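Local atomic coordinates of 3' terminal uridylyl transferase (Trypanosoma brucei, PDB entry 5HZD), a protein that catalyses the addition of uridines from UTP to the 3' end of guide RNAs, ribosomal RNA and some mRNAs in mitochondrial RNA editing, using magnesium or manganese. Residues A74-G79 with V117-A122; S111-G116 with F371-T376; A310-I315 with T376-P381. All coordinates share one frame; numbering follows the deposited sequence. Where two conformers were deposited one is given.

Contact 1: residues A74-G79 with V117-A122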
# COMPACT_ATOMS: atom_id res chain seq x y z
N ALA A 74 9.79 -11.33 -8.40
CA ALA A 74 9.60 -11.19 -9.85
C ALA A 74 8.11 -11.24 -10.23
O ALA A 74 7.70 -10.57 -11.17
CB ALA A 74 10.39 -12.25 -10.62
N GLN A 75 7.31 -12.03 -9.51
CA GLN A 75 5.87 -12.08 -9.78
C GLN A 75 5.15 -10.77 -9.52
O GLN A 75 4.04 -10.55 -10.04
CB GLN A 75 5.18 -13.18 -8.98
CG GLN A 75 5.88 -14.54 -9.08
CD GLN A 75 6.28 -14.88 -10.48
OE1 GLN A 75 5.45 -14.89 -11.41
NE2 GLN A 75 7.57 -15.17 -10.67
N ARG A 76 5.73 -9.92 -8.67
CA ARG A 76 5.11 -8.63 -8.39
C ARG A 76 5.48 -7.59 -9.46
O ARG A 76 4.86 -6.52 -9.52
CB ARG A 76 5.49 -8.14 -6.99
CG ARG A 76 4.72 -8.81 -5.83
CD ARG A 76 3.21 -8.52 -5.89
NE ARG A 76 2.65 -7.97 -4.65
CZ ARG A 76 2.33 -6.69 -4.47
NH1 ARG A 76 2.52 -5.82 -5.44
NH2 ARG A 76 1.82 -6.28 -3.31
N ASP A 77 6.49 -7.90 -10.27
CA ASP A 77 7.01 -6.97 -11.29
C ASP A 77 6.44 -7.36 -12.65
O ASP A 77 6.95 -8.28 -13.30
CB ASP A 77 8.53 -7.07 -11.34
CG ASP A 77 9.18 -6.10 -12.34
OD1 ASP A 77 8.48 -5.47 -13.16
OD2 ASP A 77 10.42 -6.00 -12.32
N ALA A 78 5.40 -6.64 -13.09
CA ALA A 78 4.75 -6.97 -14.35
C ALA A 78 5.23 -6.07 -15.49
O ALA A 78 4.62 -6.05 -16.57
CB ALA A 78 3.23 -6.89 -14.18
N GLY A 79 6.33 -5.35 -15.27
CA GLY A 79 6.95 -4.59 -16.34
C GLY A 79 6.46 -3.15 -16.40
O GLY A 79 5.46 -2.78 -15.78
N VAL A 117 7.16 -1.02 -8.76
CA VAL A 117 6.56 -1.94 -9.72
C VAL A 117 5.08 -2.10 -9.36
O VAL A 117 4.67 -1.79 -8.23
CB VAL A 117 7.22 -3.36 -9.68
CG1 VAL A 117 8.68 -3.30 -10.08
CG2 VAL A 117 7.05 -4.01 -8.30
N TRP A 118 4.29 -2.61 -10.31
CA TRP A 118 2.89 -2.95 -10.04
C TRP A 118 2.52 -4.21 -10.84
O TRP A 118 2.88 -4.32 -12.01
CB TRP A 118 1.98 -1.77 -10.42
CG TRP A 118 0.50 -2.02 -10.14
CD1 TRP A 118 -0.08 -2.33 -8.95
CD2 TRP A 118 -0.56 -1.92 -11.09
NE1 TRP A 118 -1.43 -2.44 -9.10
CE2 TRP A 118 -1.76 -2.22 -10.40
CE3 TRP A 118 -0.61 -1.65 -12.46
CZ2 TRP A 118 -3.01 -2.20 -11.03
CZ3 TRP A 118 -1.85 -1.65 -13.08
CH2 TRP A 118 -3.03 -1.94 -12.37
N ASP A 119 1.82 -5.16 -10.20
CA ASP A 119 1.54 -6.45 -10.84
C ASP A 119 0.23 -6.48 -11.62
O ASP A 119 -0.10 -7.46 -12.31
CB ASP A 119 1.62 -7.58 -9.79
CG ASP A 119 0.60 -7.42 -8.68
OD1 ASP A 119 -0.23 -6.48 -8.76
OD2 ASP A 119 0.58 -8.24 -7.72
N GLY A 120 -0.52 -5.39 -11.52
CA GLY A 120 -1.72 -5.25 -12.31
C GLY A 120 -2.91 -5.68 -11.49
O GLY A 120 -4.05 -5.59 -11.93
N THR A 121 -2.65 -6.13 -10.27
CA THR A 121 -3.71 -6.66 -9.40
C THR A 121 -3.79 -6.00 -8.03
O THR A 121 -4.89 -5.80 -7.49
CB THR A 121 -3.54 -8.17 -9.17
OG1 THR A 121 -2.31 -8.40 -8.47
CG2 THR A 121 -3.55 -8.93 -10.49
N ALA A 122 -2.64 -5.67 -7.44
CA ALA A 122 -2.61 -5.02 -6.13
C ALA A 122 -3.47 -3.75 -6.13
O ALA A 122 -3.48 -3.01 -7.13
CB ALA A 122 -1.19 -4.67 -5.70
O HOH W 1 1.52 -10.82 -8.58
O HOH W 2 3.22 -3.07 -6.34
O HOH W 3 5.07 -3.15 -13.09

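Contact 2: residues S111-G116 with F371-T376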
# COMPACT_ATOMS: atom_id res chain seq x y z
N SER A 111 2.05 0.59 -2.77
CA SER A 111 3.16 -0.27 -3.17
C SER A 111 3.76 0.05 -4.53
O SER A 111 4.92 -0.28 -4.78
CB SER A 111 2.78 -1.76 -3.09
OG SER A 111 1.82 -2.10 -4.08
N SER A 112 3.01 0.70 -5.43
CA SER A 112 3.61 0.99 -6.72
C SER A 112 4.67 2.06 -6.56
O SER A 112 5.64 2.08 -7.35
CB SER A 112 2.54 1.40 -7.77
OG SER A 112 1.87 2.59 -7.37
N VAL A 113 4.51 2.93 -5.55
CA VAL A 113 5.54 3.89 -5.19
C VAL A 113 6.63 3.19 -4.41
O VAL A 113 7.79 3.22 -4.81
CB VAL A 113 4.95 5.05 -4.38
CG1 VAL A 113 6.07 5.98 -3.87
CG2 VAL A 113 4.02 5.84 -5.28
N ALA A 114 6.27 2.52 -3.33
CA ALA A 114 7.26 1.92 -2.44
C ALA A 114 8.15 0.88 -3.12
O ALA A 114 9.35 0.84 -2.84
CB ALA A 114 6.56 1.30 -1.25
N MET A 115 7.58 0.08 -4.03
CA MET A 115 8.33 -1.02 -4.68
C MET A 115 8.72 -0.72 -6.10
O MET A 115 9.43 -1.52 -6.72
CB MET A 115 7.50 -2.31 -4.70
CG MET A 115 6.90 -2.71 -3.37
SD MET A 115 8.20 -3.44 -2.33
CE MET A 115 7.39 -3.47 -0.73
N GLY A 116 8.25 0.39 -6.66
CA GLY A 116 8.61 0.78 -8.02
C GLY A 116 8.13 -0.17 -9.10
O GLY A 116 8.61 -0.11 -10.22
N PHE A 371 3.62 12.09 -9.60
CA PHE A 371 2.22 11.68 -9.56
C PHE A 371 2.06 10.26 -10.10
O PHE A 371 1.32 9.45 -9.51
CB PHE A 371 1.38 12.66 -10.41
CG PHE A 371 1.44 14.10 -9.94
CD1 PHE A 371 2.42 14.95 -10.44
CD2 PHE A 371 0.51 14.59 -9.05
CE1 PHE A 371 2.48 16.28 -10.02
CE2 PHE A 371 0.57 15.93 -8.63
CZ PHE A 371 1.54 16.75 -9.11
N ASP A 372 2.75 10.01 -11.22
CA ASP A 372 2.84 8.69 -11.84
C ASP A 372 4.12 8.04 -11.30
O ASP A 372 5.22 8.53 -11.58
CB ASP A 372 2.94 8.85 -13.35
CG ASP A 372 1.61 9.22 -13.99
OD1 ASP A 372 0.54 8.83 -13.43
OD2 ASP A 372 1.64 9.84 -15.07
N PRO A 373 3.98 6.95 -10.54
CA PRO A 373 5.15 6.32 -9.88
C PRO A 373 6.16 5.85 -10.91
O PRO A 373 5.80 5.29 -11.96
CB PRO A 373 4.53 5.14 -9.15
CG PRO A 373 3.10 5.62 -8.86
CD PRO A 373 2.72 6.29 -10.15
N ARG A 374 7.43 6.11 -10.63
CA ARG A 374 8.50 5.69 -11.53
C ARG A 374 8.76 4.19 -11.44
O ARG A 374 8.80 3.61 -10.33
CB ARG A 374 9.76 6.52 -11.26
CG ARG A 374 9.62 7.94 -11.84
CD ARG A 374 10.94 8.68 -11.92
NE ARG A 374 11.47 8.91 -10.59
CZ ARG A 374 12.76 8.86 -10.28
NH1 ARG A 374 13.66 8.58 -11.22
NH2 ARG A 374 13.14 9.09 -9.02
N TYR A 375 8.92 3.58 -12.60
CA TYR A 375 9.14 2.15 -12.69
C TYR A 375 10.63 1.82 -12.56
O TYR A 375 11.47 2.40 -13.27
CB TYR A 375 8.58 1.61 -14.02
CG TYR A 375 8.89 0.13 -14.22
CD1 TYR A 375 8.14 -0.84 -13.58
CD2 TYR A 375 9.96 -0.27 -15.02
CE1 TYR A 375 8.46 -2.20 -13.72
CE2 TYR A 375 10.28 -1.61 -15.19
CZ TYR A 375 9.52 -2.58 -14.52
OH TYR A 375 9.88 -3.91 -14.70
N THR A 376 10.95 0.88 -11.67
CA THR A 376 12.30 0.33 -11.55
C THR A 376 12.18 -1.19 -11.52
O THR A 376 11.51 -1.73 -10.63
CB THR A 376 12.95 0.76 -10.21
OG1 THR A 376 12.98 2.19 -10.11
CG2 THR A 376 14.37 0.23 -10.14
O HOH W 4 7.87 4.21 -7.79

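Contact 3: residues A310-I315 with T376-P381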
# COMPACT_ATOMS: atom_id res chain seq x y z
N ALA A 310 16.56 -5.34 -1.15
CA ALA A 310 15.63 -4.78 -0.18
C ALA A 310 14.16 -4.92 -0.57
O ALA A 310 13.31 -5.29 0.25
CB ALA A 310 15.98 -3.30 0.14
N ARG A 311 13.82 -4.67 -1.84
CA ARG A 311 12.42 -4.91 -2.22
C ARG A 311 12.03 -6.39 -2.19
O ARG A 311 10.96 -6.72 -1.67
CB ARG A 311 12.09 -4.29 -3.57
CG ARG A 311 12.08 -2.76 -3.56
CD ARG A 311 11.91 -2.26 -5.00
NE ARG A 311 13.09 -2.56 -5.79
CZ ARG A 311 13.11 -2.52 -7.11
NH1 ARG A 311 12.00 -2.22 -7.79
NH2 ARG A 311 14.23 -2.80 -7.75
N PRO A 312 12.87 -7.29 -2.74
CA PRO A 312 12.47 -8.70 -2.68
C PRO A 312 12.24 -9.18 -1.25
O PRO A 312 11.25 -9.88 -0.95
CB PRO A 312 13.65 -9.42 -3.35
CG PRO A 312 14.09 -8.42 -4.40
CD PRO A 312 14.05 -7.10 -3.61
N GLY A 313 13.09 -8.77 -0.31
CA GLY A 313 12.86 -9.17 1.06
C GLY A 313 11.59 -8.59 1.64
O GLY A 313 10.91 -9.26 2.40
N ALA A 314 11.29 -7.34 1.30
CA ALA A 314 10.10 -6.68 1.81
C ALA A 314 8.86 -7.40 1.30
O ALA A 314 7.88 -7.57 2.05
CB ALA A 314 10.07 -5.23 1.37
N ILE A 315 8.89 -7.83 0.05
CA ILE A 315 7.74 -8.56 -0.53
C ILE A 315 7.50 -9.90 0.15
O ILE A 315 6.36 -10.23 0.56
CB ILE A 315 7.95 -8.71 -2.04
CG1 ILE A 315 7.85 -7.32 -2.68
CG2 ILE A 315 6.93 -9.67 -2.66
CD1 ILE A 315 8.37 -7.33 -4.14
N THR A 376 10.95 0.88 -11.67
CA THR A 376 12.30 0.33 -11.55
C THR A 376 12.18 -1.19 -11.52
O THR A 376 11.51 -1.73 -10.63
CB THR A 376 12.95 0.76 -10.21
OG1 THR A 376 12.98 2.19 -10.11
CG2 THR A 376 14.37 0.23 -10.14
N PRO A 377 12.81 -1.89 -12.48
CA PRO A 377 12.72 -3.36 -12.51
C PRO A 377 13.22 -3.97 -11.20
O PRO A 377 14.15 -3.44 -10.61
CB PRO A 377 13.72 -3.78 -13.61
CG PRO A 377 14.03 -2.54 -14.37
CD PRO A 377 13.66 -1.34 -13.54
N MET A 378 12.58 -5.06 -10.78
CA MET A 378 12.98 -5.79 -9.58
C MET A 378 14.42 -6.29 -9.62
O MET A 378 15.10 -6.32 -8.57
CB MET A 378 11.99 -6.95 -9.35
CG MET A 378 12.03 -7.55 -7.95
SD MET A 378 11.69 -6.37 -6.63
CE MET A 378 10.07 -5.76 -7.05
N ILE A 379 14.89 -6.69 -10.81
CA ILE A 379 16.27 -7.12 -10.96
C ILE A 379 16.82 -6.52 -12.25
O ILE A 379 16.10 -6.36 -13.25
CB ILE A 379 16.38 -8.66 -10.96
CG1 ILE A 379 17.84 -9.10 -10.95
CG2 ILE A 379 15.64 -9.26 -12.15
CD1 ILE A 379 18.03 -10.59 -10.56
N ASP A 380 18.09 -6.11 -12.20
CA ASP A 380 18.75 -5.52 -13.36
C ASP A 380 18.81 -6.57 -14.47
O ASP A 380 19.42 -7.61 -14.31
CB ASP A 380 20.16 -5.12 -12.92
CG ASP A 380 20.97 -4.44 -14.01
OD1 ASP A 380 20.50 -4.33 -15.16
OD2 ASP A 380 22.11 -4.03 -13.69
N PRO A 381 18.17 -6.28 -15.61
CA PRO A 381 18.08 -7.21 -16.74
C PRO A 381 19.43 -7.49 -17.38
O PRO A 381 19.55 -8.43 -18.17
CB PRO A 381 17.20 -6.44 -17.74
CG PRO A 381 17.41 -5.02 -17.40
CD PRO A 381 17.48 -5.01 -15.90

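Contact 1: residues A74-G79 with V117-A122
Asp77 and Val117 form the tight half of this contact, their side chains crossing at about a right angle. The methyl CG1 of Val117 rests 3.6 Å from CG of Asp77 and nearly as close to both carboxylate oxygens, while CG2 touches the carbonyl O of Arg76. Next to them Ala78 CB presses on Trp118 O at 3.4 Å. Hydrogen bonds fix the rotation of the Asp77 carboxylate: OD1 takes the N-H of Gly79 in an Asx turn and also meets Tyr375 OH, and OD2 accepts from Met378 N.

The Arg76 side is looser. In the given one of its two deposited conformers, CD comes to 3.2 Å from OD2 of Asp119. The guanidinium adds a long salt bridge, NE to OD2 3.7 Å, with the oxygen well out of its plane and no N-H aimed at it. NH1 packs near CB of Ala122, which probably helps bind UTP, as in related enzymes. Water fills in here, one molecule bridging Gln75 O and Asp119 OD2. With CG between backbone N and carbonyl carbon (chi1 62°), Asp119 OD1 accepts from Ala122 N at 2.9 Å on its syn lone pair, and from Thr121 N above the carboxylate plane.

The contact thus joins the end of helix 59-76, just before helix 80-100, to the palm loop between helix 111-114 and strand 124-129, with Trp118 turned onto helix 80-100.

Contact 2: residues S111-G116 with F371-T376
Gly116 and Pro373 carry this contact, in which the short helix of the nucleotidyltransferase palm is met by the loop preceding helix 385-409. Helix 111-114 follows strand 105-109 and begins at Ser111, probably a UTP-binding residue as in related enzymes and the serine of the Gly-Ser signature of this superfamily. Gly116 leaves the helix with positive phi (64°), and having no side chain it lets the loop come close: its CA lies 3.7 Å from Arg374 O.

Pro373 plugs the other end. Its CG sits 3.6 Å from OG of Ser112 and against CG2 of Val113, whose side chain crosses the proline ring at about a right angle. Ile108 of strand 105-109 also touches the ring, and His87 on helix 80-100 bonds to the proline carbonyl. Between the two ends a water sits between Arg374 O and Ser112 O, and which of the nearby oxygens it serves is not settled.

The backbone bond across the contact is made by Thr376 N, whose N-H meets Gly116 O at 2.9 Å and 167°, in the carbonyl plane on a lone pair. The same oxygen also receives a CA-H...O contact from Tyr375, CA to O 3.4 Å.

Contact 3: residues A310-I315 with T376-P381
The first residues of helix 310-324 face an irregular strip of chain, 376-381, and the backbones stay well apart, with CA of Arg311 and CA of Met378 nearest at 7.4 Å. Side chains bridge that gap.

Arg311 does the polar work. It runs out extended to CD and then bends (chi3 -69°, NE turned aside), and its guanidinium forks onto two successive carbonyls. NH1 donates a hydrogen bond to Thr376 O at 2.9 Å, and NH2 one to Pro377 O, also at 2.9 Å. Both oxygens lie near the guanidinium plane, whereas each donor stands above the plane of the carbonyl it meets. Met115 O takes a further hydrogen bond from NH1, so this one buried arginine serves three backbone carbonyls, NH1 holding two of them.

Met378 and Arg311 reach toward each other tip to tip, and the methionine covers the guanidinium from one side. Its SD lies 4.1 Å above the guanidinium plane, over the centre, and 3.7 Å from Arg311 CB. The chain is bent at chi2 and again at chi3 (59°), which carries CE around to meet Ile315 CD1, again tip to tip, at 3.7 Å. Pro312 slides past in the opposite direction, its CG 3.9 Å from SD, and its ring also leans on Ile69, Phe70 and Ala73 of helix 59-76.

Further along, helix 310-324 supplies Lys318 and Lys322, both UTP-binding residues. The contact therefore ties the start of a nucleotide-binding helix to the loop before helix 385-409, on the helical side of the bilobed terminal uridylyltransferase fold.

The three contacts form one cluster, their centres 11 to 12 Å apart, where the palm meets the helical part of the chain. Contacts 1 and 2 use neighbouring pieces of the palm, 117-122 following directly on 111-116, and contacts 2 and 3 share Thr376 in the loop before helix 385-409. Along the sequence contact 1 closes before contact 3 opens, while contact 2 crosses both. Val117 CG1 of contact 1 packs against Thr376 O, and Met115 of contact 2 lies on Ala314 and Ile315 of contact 3. The late loop 371-381 thus fastens helix 310-324, which carries UTP-binding lysines, to the early palm, which probably contributes other UTP-binding residues.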